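Local atomic coordinates of Low molecular weight heat shock protein (Xanthomonas axonopodis pv. citri, PDB entry 3GT6), a protein that is a small heat shock protein of the Hsp20/alpha-crystallin family that acts as an oligomeric molecular chaperone, probably protecting other proteins from aggregation under stress. Residues W6-D11 against F69-A74; G40-R45 against L93-P98; P76-A81 against I97-A102. All blocks are in the same frame, centred on the assembly; numbering follows the deposited sequence. Where two conformers were deposited one is given.

In the fold
Contacts 1 and 2 join the two antiparallel sheets of an alpha-crystallin domain, a beta-sandwich; contact 3 closes one end of it. Contact 1 packs segment W6-D11, which runs into strand 10-14 of one sheet, against border strand 67-74 of the other, where the second subunit also docks, so sandwich and dimer meet there. Contact 2, centred about 10 Å away, spans the core between strands 41-48 and 92-98; strands 41-48 and 67-74 are neighbours. The centre of contact 3 lies about 12 Å from that of contact 2, with which it shares I97 and P98, and about 20 Å from that of contact 1. Along the chain, contacts 1 and 2 interleave; contact 3 opens after contact 1 closes.

Contact 1: residues W6-D11 against F69-A74; sequences WVPRVD and FHRRFA
Bends at chi2 and chi3 fold the R71 side chain back across P8, and a first torsion of 50° puts CG of F69 between its backbone N and carbonyl carbon, turning the ring to lie beside W6. The main polar link is from R71 NE to P8 O, 2.7 Å long and almost straight, with 170° at the hydrogen. It lies in the carbonyl plane and close to the guanidinium plane, while NH1 adds a weak bond to the same oxygen. This guanidinium is sandwiched: CG1 of V7 sits over the centre of one face and CZ of F73 covers the opposite face toward its rim. CD of R71 slides past CD of P8 at 3.6 Å.

At the start of both segments the contact turns aromatic. W6 and F69 lie side by side, their planes steeply inclined, with NE1 of W6 3.5 Å from CD2 of F69. The same NE1 makes a weak hydrogen bond to G67 O. CB of F69 lies over the face of the five-membered ring of W6, a CH-pi contact, and P8 crosses F69 at about a right angle, bringing its CD to 3.4 Å from CB of F69. Further along, V10 and F73 approach from opposite directions, V10 CB meeting F73 CZ at 3.6 Å.

NH1 of R71 and NH1 of R9 also form salt bridges with E63 of the second subunit, whose carboxylate accepts a hydrogen bond from V10 N as well. The buried positive charge of R71 is probably balanced by that glutamate, whose ionised form it would favour, and the arginine ties the N-terminal segment to strand 67-74 and to the partner chain at once.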
loop_
_atom_site.group_PDB
_atom_site.type_symbol
_atom_site.label_atom_id
_atom_site.label_comp_id
_atom_site.label_asym_id
_atom_site.label_seq_id
_atom_site.Cartn_x
_atom_site.Cartn_y
_atom_site.Cartn_z
ATOM N N TRP A 6 1.787 4.799 -12.439
ATOM C CA TRP A 6 2.263 3.718 -11.569
ATOM C C TRP A 6 1.359 2.503 -11.696
ATOM O O TRP A 6 0.232 2.604 -12.139
ATOM C CB TRP A 6 2.413 4.067 -10.097
ATOM C CG TRP A 6 1.203 4.170 -9.255
ATOM C CD1 TRP A 6 0.209 5.082 -9.402
ATOM C CD2 TRP A 6 0.916 3.481 -8.029
ATOM N NE1 TRP A 6 -0.713 4.983 -8.370
ATOM C CE2 TRP A 6 -0.299 4.020 -7.505
ATOM C CE3 TRP A 6 1.557 2.483 -7.314
ATOM C CZ2 TRP A 6 -0.915 3.555 -6.316
ATOM C CZ3 TRP A 6 0.920 2.012 -6.161
ATOM C CH2 TRP A 6 -0.287 2.564 -5.663
ATOM N N VAL A 7 1.912 1.365 -11.279
ATOM C CA VAL A 7 1.330 0.093 -11.603
ATOM C C VAL A 7 1.213 -0.628 -10.243
ATOM O O VAL A 7 2.154 -1.299 -9.804
ATOM C CB VAL A 7 2.205 -0.653 -12.691
ATOM C CG1 VAL A 7 1.519 -1.993 -13.168
ATOM C CG2 VAL A 7 2.482 0.303 -13.942
ATOM N N PRO A 8 0.087 -0.426 -9.547
ATOM C CA PRO A 8 -0.157 -1.062 -8.270
ATOM C C PRO A 8 -0.039 -2.583 -8.444
ATOM O O PRO A 8 -0.439 -3.146 -9.500
ATOM C CB PRO A 8 -1.618 -0.696 -7.985
ATOM C CG PRO A 8 -1.841 0.615 -8.754
ATOM C CD PRO A 8 -0.948 0.539 -9.936
ATOM N N ARG A 9 0.516 -3.237 -7.443
ATOM C CA ARG A 9 0.599 -4.704 -7.388
ATOM C C ARG A 9 -0.760 -5.332 -7.113
ATOM O O ARG A 9 -1.479 -4.947 -6.156
ATOM C CB ARG A 9 1.527 -5.141 -6.225
ATOM C CG ARG A 9 2.868 -4.458 -6.242
ATOM C CD ARG A 9 3.735 -5.158 -7.140
ATOM N NE ARG A 9 5.157 -4.764 -6.996
ATOM C CZ ARG A 9 6.008 -4.958 -7.993
ATOM N NH1 ARG A 9 5.569 -5.535 -9.118
ATOM N NH2 ARG A 9 7.261 -4.626 -7.888
ATOM N N VAL A 10 -1.117 -6.310 -7.952
ATOM C CA VAL A 10 -2.351 -7.016 -7.782
ATOM C C VAL A 10 -2.059 -8.518 -7.819
ATOM O O VAL A 10 -1.372 -8.952 -8.729
ATOM C CB VAL A 10 -3.264 -6.663 -8.964
ATOM C CG1 VAL A 10 -4.557 -7.318 -8.838
ATOM C CG2 VAL A 10 -3.467 -5.091 -8.959
ATOM N N ASP A 11 -2.640 -9.292 -6.889
ATOM C CA ASP A 11 -2.643 -10.725 -7.002
ATOM C C ASP A 11 -4.010 -11.112 -7.450
ATOM O O ASP A 11 -5.004 -10.438 -7.104
ATOM C CB ASP A 11 -2.446 -11.350 -5.631
ATOM C CG ASP A 11 -1.108 -11.058 -5.062
ATOM O OD1 ASP A 11 -0.221 -10.646 -5.845
ATOM O OD2 ASP A 11 -0.974 -11.168 -3.822
ATOM N N PHE A 69 -3.637 5.268 -11.853
ATOM C CA PHE A 69 -3.264 3.921 -12.234
ATOM C C PHE A 69 -4.471 3.382 -12.946
ATOM O O PHE A 69 -5.603 3.893 -12.757
ATOM C CB PHE A 69 -2.999 3.067 -10.948
ATOM C CG PHE A 69 -4.099 3.164 -9.941
ATOM C CD1 PHE A 69 -5.141 2.247 -9.930
ATOM C CD2 PHE A 69 -4.101 4.215 -9.009
ATOM C CE1 PHE A 69 -6.158 2.371 -8.996
ATOM C CE2 PHE A 69 -5.084 4.353 -8.078
ATOM C CZ PHE A 69 -6.156 3.432 -8.077
ATOM N N HIS A 70 -4.266 2.337 -13.729
ATOM C CA HIS A 70 -5.317 1.727 -14.403
ATOM C C HIS A 70 -4.822 0.326 -14.661
ATOM O O HIS A 70 -4.069 0.097 -15.592
ATOM C CB HIS A 70 -5.558 2.443 -15.739
ATOM C CG HIS A 70 -6.740 1.928 -16.479
ATOM N ND1 HIS A 70 -7.227 2.543 -17.610
ATOM C CD2 HIS A 70 -7.504 0.822 -16.281
ATOM C CE1 HIS A 70 -8.278 1.872 -18.044
ATOM N NE2 HIS A 70 -8.470 0.830 -17.249
ATOM N N ARG A 71 -5.179 -0.588 -13.772
ATOM C CA ARG A 71 -4.760 -1.955 -13.882
ATOM C C ARG A 71 -5.855 -2.640 -14.641
ATOM O O ARG A 71 -7.032 -2.402 -14.382
ATOM C CB ARG A 71 -4.681 -2.535 -12.455
ATOM C CG ARG A 71 -3.699 -1.831 -11.624
ATOM C CD ARG A 71 -2.303 -1.753 -12.288
ATOM N NE ARG A 71 -1.589 -2.947 -11.941
ATOM C CZ ARG A 71 -1.320 -3.963 -12.759
ATOM N NH1 ARG A 71 -0.677 -5.021 -12.278
ATOM N NH2 ARG A 71 -1.676 -3.911 -14.020
ATOM N N ARG A 72 -5.501 -3.479 -15.591
ATOM C CA ARG A 72 -6.490 -4.232 -16.316
ATOM C C ARG A 72 -6.116 -5.724 -16.338
ATOM O O ARG A 72 -4.952 -6.081 -16.526
ATOM C CB ARG A 72 -6.500 -3.758 -17.786
ATOM C CG ARG A 72 -7.030 -2.313 -17.991
ATOM C CD ARG A 72 -6.628 -1.723 -19.389
ATOM N NE ARG A 72 -7.539 -2.130 -20.415
ATOM C CZ ARG A 72 -8.824 -1.753 -20.469
ATOM N NH1 ARG A 72 -9.354 -0.939 -19.533
ATOM N NH2 ARG A 72 -9.602 -2.215 -21.447
ATOM N N PHE A 73 -7.101 -6.600 -16.222
ATOM C CA PHE A 73 -6.805 -8.003 -16.290
ATOM C C PHE A 73 -7.902 -8.602 -17.152
ATOM O O PHE A 73 -9.045 -8.191 -17.044
ATOM C CB PHE A 73 -6.840 -8.557 -14.886
ATOM C CG PHE A 73 -5.867 -7.860 -13.987
ATOM C CD1 PHE A 73 -4.506 -8.090 -14.123
ATOM C CD2 PHE A 73 -6.296 -6.879 -13.097
ATOM C CE1 PHE A 73 -3.563 -7.398 -13.345
ATOM C CE2 PHE A 73 -5.353 -6.174 -12.339
ATOM C CZ PHE A 73 -3.979 -6.472 -12.464
ATOM N N ALA A 74 -7.531 -9.552 -18.012
ATOM C CA ALA A 74 -8.461 -10.101 -18.927
ATOM C C ALA A 74 -8.918 -11.342 -18.191
ATOM O O ALA A 74 -8.273 -12.393 -18.237
ATOM C CB ALA A 74 -7.732 -10.433 -20.251
#

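Contact 2: residues G40-R45 against L93-P98; sequences GILSIR and LEIRIP
The hydrophobic core between the two sheets of the alpha-crystallin beta-sandwich is built here by L42 and I44 of strand 41-48 facing L93, I95 and I97 of strand 92-98. The stretches 41-45 and 93-98 run nearly antiparallel, at 159°, but belong to different sheets: their axes are 10.6 Å apart at closest, and side chains alone bridge the gap. The tightest meeting is between I44 and I95, whose CD1 methyls lie 3.6 Å apart. In both residues CG1 is anti to the carbonyl carbon and the chain continues extended to CD1 (chi2 179° in I44, 167° in I95), which carries each terminal methyl toward the opposite sheet.

L42 divides its two branches between neighbouring isoleucines, CD2 lying 3.9 Å from CD1 of I97 and CD1 making a looser contact with CD1 of I95. At the other end of the interface, CG2 of I44 reaches CD2 of L93 at 4.5 Å. Every side chain in this set is buried and apolar, and no hydrogen bond crosses between the segments, so this contact rests on dispersion and the exclusion of water.

Around this core, V35 of strand 34-38 packs on L93 and I95, and L21 of strand 18-24 on L42. From the loops, I33 packs on I44 and L93, I84 on I95 and L75 on I97, while strand 41-48 is hydrogen-bonded within its sheet to strands 34-38 and 67-74.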
loop_
_atom_site.group_PDB
_atom_site.type_symbol
_atom_site.label_atom_id
_atom_site.label_comp_id
_atom_site.label_asym_id
_atom_site.label_seq_id
_atom_site.Cartn_x
_atom_site.Cartn_y
_atom_site.Cartn_z
ATOM N N GLY A 40 -15.140 -8.543 -20.313
ATOM C CA GLY A 40 -14.197 -9.461 -19.785
ATOM C C GLY A 40 -13.063 -8.786 -19.104
ATOM O O GLY A 40 -12.310 -9.456 -18.447
ATOM N N ILE A 41 -12.864 -7.474 -19.260
ATOM C CA ILE A 41 -11.666 -6.884 -18.761
ATOM C C ILE A 41 -11.978 -6.277 -17.424
ATOM O O ILE A 41 -12.803 -5.354 -17.306
ATOM C CB ILE A 41 -11.135 -5.789 -19.628
ATOM C CG1 ILE A 41 -10.780 -6.310 -21.002
ATOM C CG2 ILE A 41 -9.872 -5.162 -19.037
ATOM C CD1 ILE A 41 -9.685 -7.378 -21.024
ATOM N N LEU A 42 -11.282 -6.744 -16.397
ATOM C CA LEU A 42 -11.458 -6.128 -15.079
ATOM C C LEU A 42 -10.538 -4.926 -15.005
ATOM O O LEU A 42 -9.315 -5.076 -15.189
ATOM C CB LEU A 42 -11.078 -7.160 -14.012
ATOM C CG LEU A 42 -11.405 -6.874 -12.538
ATOM C CD1 LEU A 42 -10.470 -5.861 -11.964
ATOM C CD2 LEU A 42 -12.831 -6.404 -12.373
ATOM N N SER A 43 -11.057 -3.742 -14.740
ATOM C CA SER A 43 -10.152 -2.640 -14.508
ATOM C C SER A 43 -10.242 -2.133 -13.109
ATOM O O SER A 43 -11.311 -2.141 -12.428
ATOM C CB SER A 43 -10.423 -1.407 -15.435
ATOM O OG SER A 43 -10.590 -1.874 -16.727
ATOM N N ILE A 44 -9.121 -1.611 -12.684
ATOM C CA ILE A 44 -9.042 -1.022 -11.366
ATOM C C ILE A 44 -8.362 0.306 -11.598
ATOM O O ILE A 44 -7.240 0.363 -12.075
ATOM C CB ILE A 44 -8.118 -1.786 -10.446
ATOM C CG1 ILE A 44 -8.469 -3.269 -10.480
ATOM C CG2 ILE A 44 -8.090 -1.075 -9.010
ATOM C CD1 ILE A 44 -7.540 -4.186 -9.546
ATOM N N ARG A 45 -9.068 1.386 -11.375
ATOM C CA ARG A 45 -8.392 2.628 -11.724
ATOM C C ARG A 45 -8.712 3.683 -10.736
ATOM O O ARG A 45 -9.728 3.599 -10.005
ATOM C CB ARG A 45 -8.711 3.080 -13.158
ATOM C CG ARG A 45 -10.103 3.341 -13.409
ATOM C CD ARG A 45 -10.402 3.525 -14.978
ATOM N NE ARG A 45 -9.548 4.579 -15.540
ATOM C CZ ARG A 45 -9.716 5.125 -16.758
ATOM N NH1 ARG A 45 -10.720 4.730 -17.545
ATOM N NH2 ARG A 45 -8.889 6.072 -17.189
ATOM N N LEU A 93 -7.213 -3.369 -1.687
ATOM C CA LEU A 93 -8.569 -3.468 -2.186
ATOM C C LEU A 93 -8.777 -4.928 -2.571
ATOM O O LEU A 93 -7.946 -5.516 -3.244
ATOM C CB LEU A 93 -8.781 -2.539 -3.394
ATOM C CG LEU A 93 -10.230 -2.483 -3.853
ATOM C CD1 LEU A 93 -11.056 -1.731 -2.797
ATOM C CD2 LEU A 93 -10.300 -1.819 -5.179
ATOM N N GLU A 94 -9.864 -5.504 -2.090
ATOM C CA GLU A 94 -10.148 -6.851 -2.357
ATOM C C GLU A 94 -11.383 -6.883 -3.214
ATOM O O GLU A 94 -12.454 -6.416 -2.819
ATOM C CB GLU A 94 -10.413 -7.588 -1.036
ATOM C CG GLU A 94 -10.615 -9.006 -1.337
ATOM C CD GLU A 94 -10.768 -9.859 -0.098
ATOM O OE1 GLU A 94 -9.975 -9.706 0.854
ATOM O OE2 GLU A 94 -11.696 -10.659 -0.113
ATOM N N ILE A 95 -11.229 -7.382 -4.432
ATOM C CA ILE A 95 -12.318 -7.394 -5.359
ATOM C C ILE A 95 -12.729 -8.849 -5.543
ATOM O O ILE A 95 -11.915 -9.671 -5.899
ATOM C CB ILE A 95 -11.838 -6.901 -6.701
ATOM C CG1 ILE A 95 -11.295 -5.490 -6.526
ATOM C CG2 ILE A 95 -12.946 -7.051 -7.738
ATOM C CD1 ILE A 95 -10.490 -5.002 -7.719
ATOM N N ARG A 96 -13.995 -9.145 -5.314
ATOM C CA ARG A 96 -14.484 -10.487 -5.335
ATOM C C ARG A 96 -15.486 -10.579 -6.432
ATOM O O ARG A 96 -16.320 -9.697 -6.584
ATOM C CB ARG A 96 -15.108 -10.798 -3.983
ATOM C CG ARG A 96 -14.108 -10.688 -2.824
ATOM C CD ARG A 96 -14.817 -10.954 -1.474
ATOM N NE ARG A 96 -15.102 -12.401 -1.338
ATOM C CZ ARG A 96 -14.209 -13.366 -1.038
ATOM N NH1 ARG A 96 -12.961 -13.076 -0.753
ATOM N NH2 ARG A 96 -14.604 -14.647 -0.957
ATOM N N ILE A 97 -15.354 -11.599 -7.266
ATOM C CA ILE A 97 -16.208 -11.736 -8.420
ATOM C C ILE A 97 -16.635 -13.205 -8.471
ATOM O O ILE A 97 -15.826 -14.081 -8.675
ATOM C CB ILE A 97 -15.485 -11.428 -9.652
ATOM C CG1 ILE A 97 -14.684 -10.127 -9.460
ATOM C CG2 ILE A 97 -16.480 -11.332 -10.724
ATOM C CD1 ILE A 97 -13.913 -9.690 -10.680
ATOM N N PRO A 98 -17.909 -13.483 -8.250
ATOM C CA PRO A 98 -18.351 -14.871 -8.396
ATOM C C PRO A 98 -18.228 -15.308 -9.826
ATOM O O PRO A 98 -18.200 -14.505 -10.755
ATOM C CB PRO A 98 -19.821 -14.826 -8.055
ATOM C CG PRO A 98 -20.239 -13.407 -8.070
ATOM C CD PRO A 98 -19.023 -12.529 -8.186
#

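Contact 3: residues P76-A81 against I97-A102; sequences PDSADA and IPKRPA
A type I turn from P76 to A79, closed by A79 N to P76 O, leads into a single antiparallel beta bridge in which A79 and K99, their CA atoms 4.6 Å apart, form a non-hydrogen-bonded pair. Two hydrogen bonds flank the pair: R100 N donates to S78 O at 2.6 Å, and D80 N to P98 O at 2.8 Å. S78 O also receives a CA-H...O contact from K99.

R100 makes a broad contact. Its chain is extended from CG to NE and runs back over the turn, with CG 3.6 Å from S78 O. NE gives a weak hydrogen bond to D77 O (133° at the hydrogen), which lies at the guanidinium edge near its plane, while CA of D80 covers one guanidinium face over its centre. D80 crosses R100 at about a right angle; its CG is anti to the backbone N (chi1 -168°). This places OD1 3.5 Å from NH2 of R100, but well out of the guanidinium plane and with no N-H aimed at it, so the salt bridge is one of charge alone. The same OD1 accepts a hydrogen bond from the backbone N of D82.

Alongside, the extended chain of K99 passes the hydroxyl of S78, CG being 3.9 Å from OG. Its ammonium leads away to a salt bridge with E14 and a hydrogen bond to V16 O. On the inner side, CG2 of I97 packs against D80 O at 3.2 Å and more loosely against CB of A79, which also rests on F19 and M37.

The pairing is a single antiparallel bridge between an irregular loop and the chain just past the end of strand 92-98: at one end of the beta-sandwich it fastens the linker between strands 67-74 and 85-89 to the C-terminal tail.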
loop_
_atom_site.group_PDB
_atom_site.type_symbol
_atom_site.label_atom_id
_atom_site.label_comp_id
_atom_site.label_asym_id
_atom_site.label_seq_id
_atom_site.Cartn_x
_atom_site.Cartn_y
_atom_site.Cartn_z
ATOM N N PRO A 76 -11.221 -14.601 -17.063
ATOM C CA PRO A 76 -11.963 -15.607 -17.878
ATOM C C PRO A 76 -13.443 -15.255 -17.972
ATOM O O PRO A 76 -13.950 -14.488 -17.125
ATOM C CB PRO A 76 -11.792 -16.923 -17.084
ATOM C CG PRO A 76 -10.536 -16.684 -16.233
ATOM C CD PRO A 76 -10.630 -15.180 -15.846
ATOM N N ASP A 77 -14.122 -15.820 -18.981
ATOM C CA ASP A 77 -15.540 -15.606 -19.252
ATOM C C ASP A 77 -16.411 -16.014 -18.059
ATOM O O ASP A 77 -17.534 -15.584 -17.993
ATOM C CB ASP A 77 -16.023 -16.533 -20.373
ATOM C CG ASP A 77 -15.385 -16.242 -21.671
ATOM O OD1 ASP A 77 -14.704 -15.181 -21.793
ATOM O OD2 ASP A 77 -15.536 -17.114 -22.564
ATOM N N SER A 78 -15.914 -16.920 -17.204
ATOM C CA SER A 78 -16.675 -17.364 -16.063
ATOM C C SER A 78 -16.877 -16.292 -15.013
ATOM O O SER A 78 -17.747 -16.482 -14.129
ATOM C CB SER A 78 -16.004 -18.548 -15.390
ATOM O OG SER A 78 -14.729 -18.164 -14.856
ATOM N N ALA A 79 -16.074 -15.204 -15.070
ATOM C CA ALA A 79 -16.176 -14.091 -14.105
ATOM C C ALA A 79 -17.507 -13.391 -14.362
ATOM O O ALA A 79 -17.712 -12.836 -15.442
ATOM C CB ALA A 79 -15.047 -13.125 -14.258
ATOM N N ASP A 80 -18.393 -13.417 -13.373
ATOM C CA ASP A 80 -19.685 -12.709 -13.467
ATOM C C ASP A 80 -19.466 -11.240 -13.265
ATOM O O ASP A 80 -19.337 -10.793 -12.129
ATOM C CB ASP A 80 -20.550 -13.209 -12.321
ATOM C CG ASP A 80 -21.961 -12.792 -12.453
ATOM O OD1 ASP A 80 -22.228 -11.892 -13.283
ATOM O OD2 ASP A 80 -22.781 -13.367 -11.711
ATOM N N ALA A 81 -19.375 -10.493 -14.337
ATOM C CA ALA A 81 -19.287 -9.039 -14.333
ATOM C C ALA A 81 -20.320 -8.377 -13.503
ATOM O O ALA A 81 -20.116 -7.250 -13.132
ATOM C CB ALA A 81 -19.426 -8.469 -15.757
ATOM N N ILE A 97 -15.354 -11.599 -7.266
ATOM C CA ILE A 97 -16.208 -11.736 -8.420
ATOM C C ILE A 97 -16.635 -13.205 -8.471
ATOM O O ILE A 97 -15.826 -14.081 -8.675
ATOM C CB ILE A 97 -15.485 -11.428 -9.652
ATOM C CG1 ILE A 97 -14.684 -10.127 -9.460
ATOM C CG2 ILE A 97 -16.480 -11.332 -10.724
ATOM C CD1 ILE A 97 -13.913 -9.690 -10.680
ATOM N N PRO A 98 -17.909 -13.483 -8.250
ATOM C CA PRO A 98 -18.351 -14.871 -8.396
ATOM C C PRO A 98 -18.228 -15.308 -9.826
ATOM O O PRO A 98 -18.200 -14.505 -10.755
ATOM C CB PRO A 98 -19.821 -14.826 -8.055
ATOM C CG PRO A 98 -20.239 -13.407 -8.070
ATOM C CD PRO A 98 -19.023 -12.529 -8.186
ATOM N N LYS A 99 -18.094 -16.607 -9.995
ATOM C CA LYS A 99 -18.203 -17.168 -11.339
ATOM C C LYS A 99 -19.652 -17.403 -11.703
ATOM O O LYS A 99 -20.472 -17.739 -10.836
ATOM C CB LYS A 99 -17.476 -18.466 -11.395
ATOM C CG LYS A 99 -16.050 -18.365 -11.142
ATOM C CD LYS A 99 -15.503 -19.778 -11.296
ATOM C CE LYS A 99 -14.057 -19.720 -11.178
ATOM N NZ LYS A 99 -13.558 -21.055 -11.398
ATOM N N ARG A 100 -19.953 -17.171 -12.979
ATOM C CA ARG A 100 -21.209 -17.500 -13.635
ATOM C C ARG A 100 -21.621 -18.949 -13.298
ATOM O O ARG A 100 -20.760 -19.837 -13.112
ATOM C CB ARG A 100 -21.071 -17.314 -15.162
ATOM C CG ARG A 100 -20.968 -15.818 -15.580
ATOM C CD ARG A 100 -20.722 -15.484 -17.074
ATOM N NE ARG A 100 -20.180 -14.110 -17.172
ATOM C CZ ARG A 100 -20.865 -12.957 -16.937
ATOM N NH1 ARG A 100 -20.244 -11.759 -17.015
ATOM N NH2 ARG A 100 -22.170 -12.967 -16.583
ATOM N N PRO A 101 -22.951 -19.177 -13.148
ATOM C CA PRO A 101 -23.457 -20.559 -13.209
ATOM C C PRO A 101 -23.087 -21.248 -14.559
ATOM O O PRO A 101 -22.615 -22.396 -14.532
ATOM C CB PRO A 101 -24.980 -20.377 -13.023
ATOM C CG PRO A 101 -25.122 -19.021 -12.249
ATOM C CD PRO A 101 -24.050 -18.195 -12.916
ATOM N N ALA A 102 -23.243 -20.552 -15.708
ATOM C CA ALA A 102 -22.868 -21.131 -17.045
ATOM C C ALA A 102 -21.696 -20.405 -17.737
ATOM O O ALA A 102 -21.618 -19.166 -17.746
ATOM C CB ALA A 102 -24.128 -21.286 -18.031
#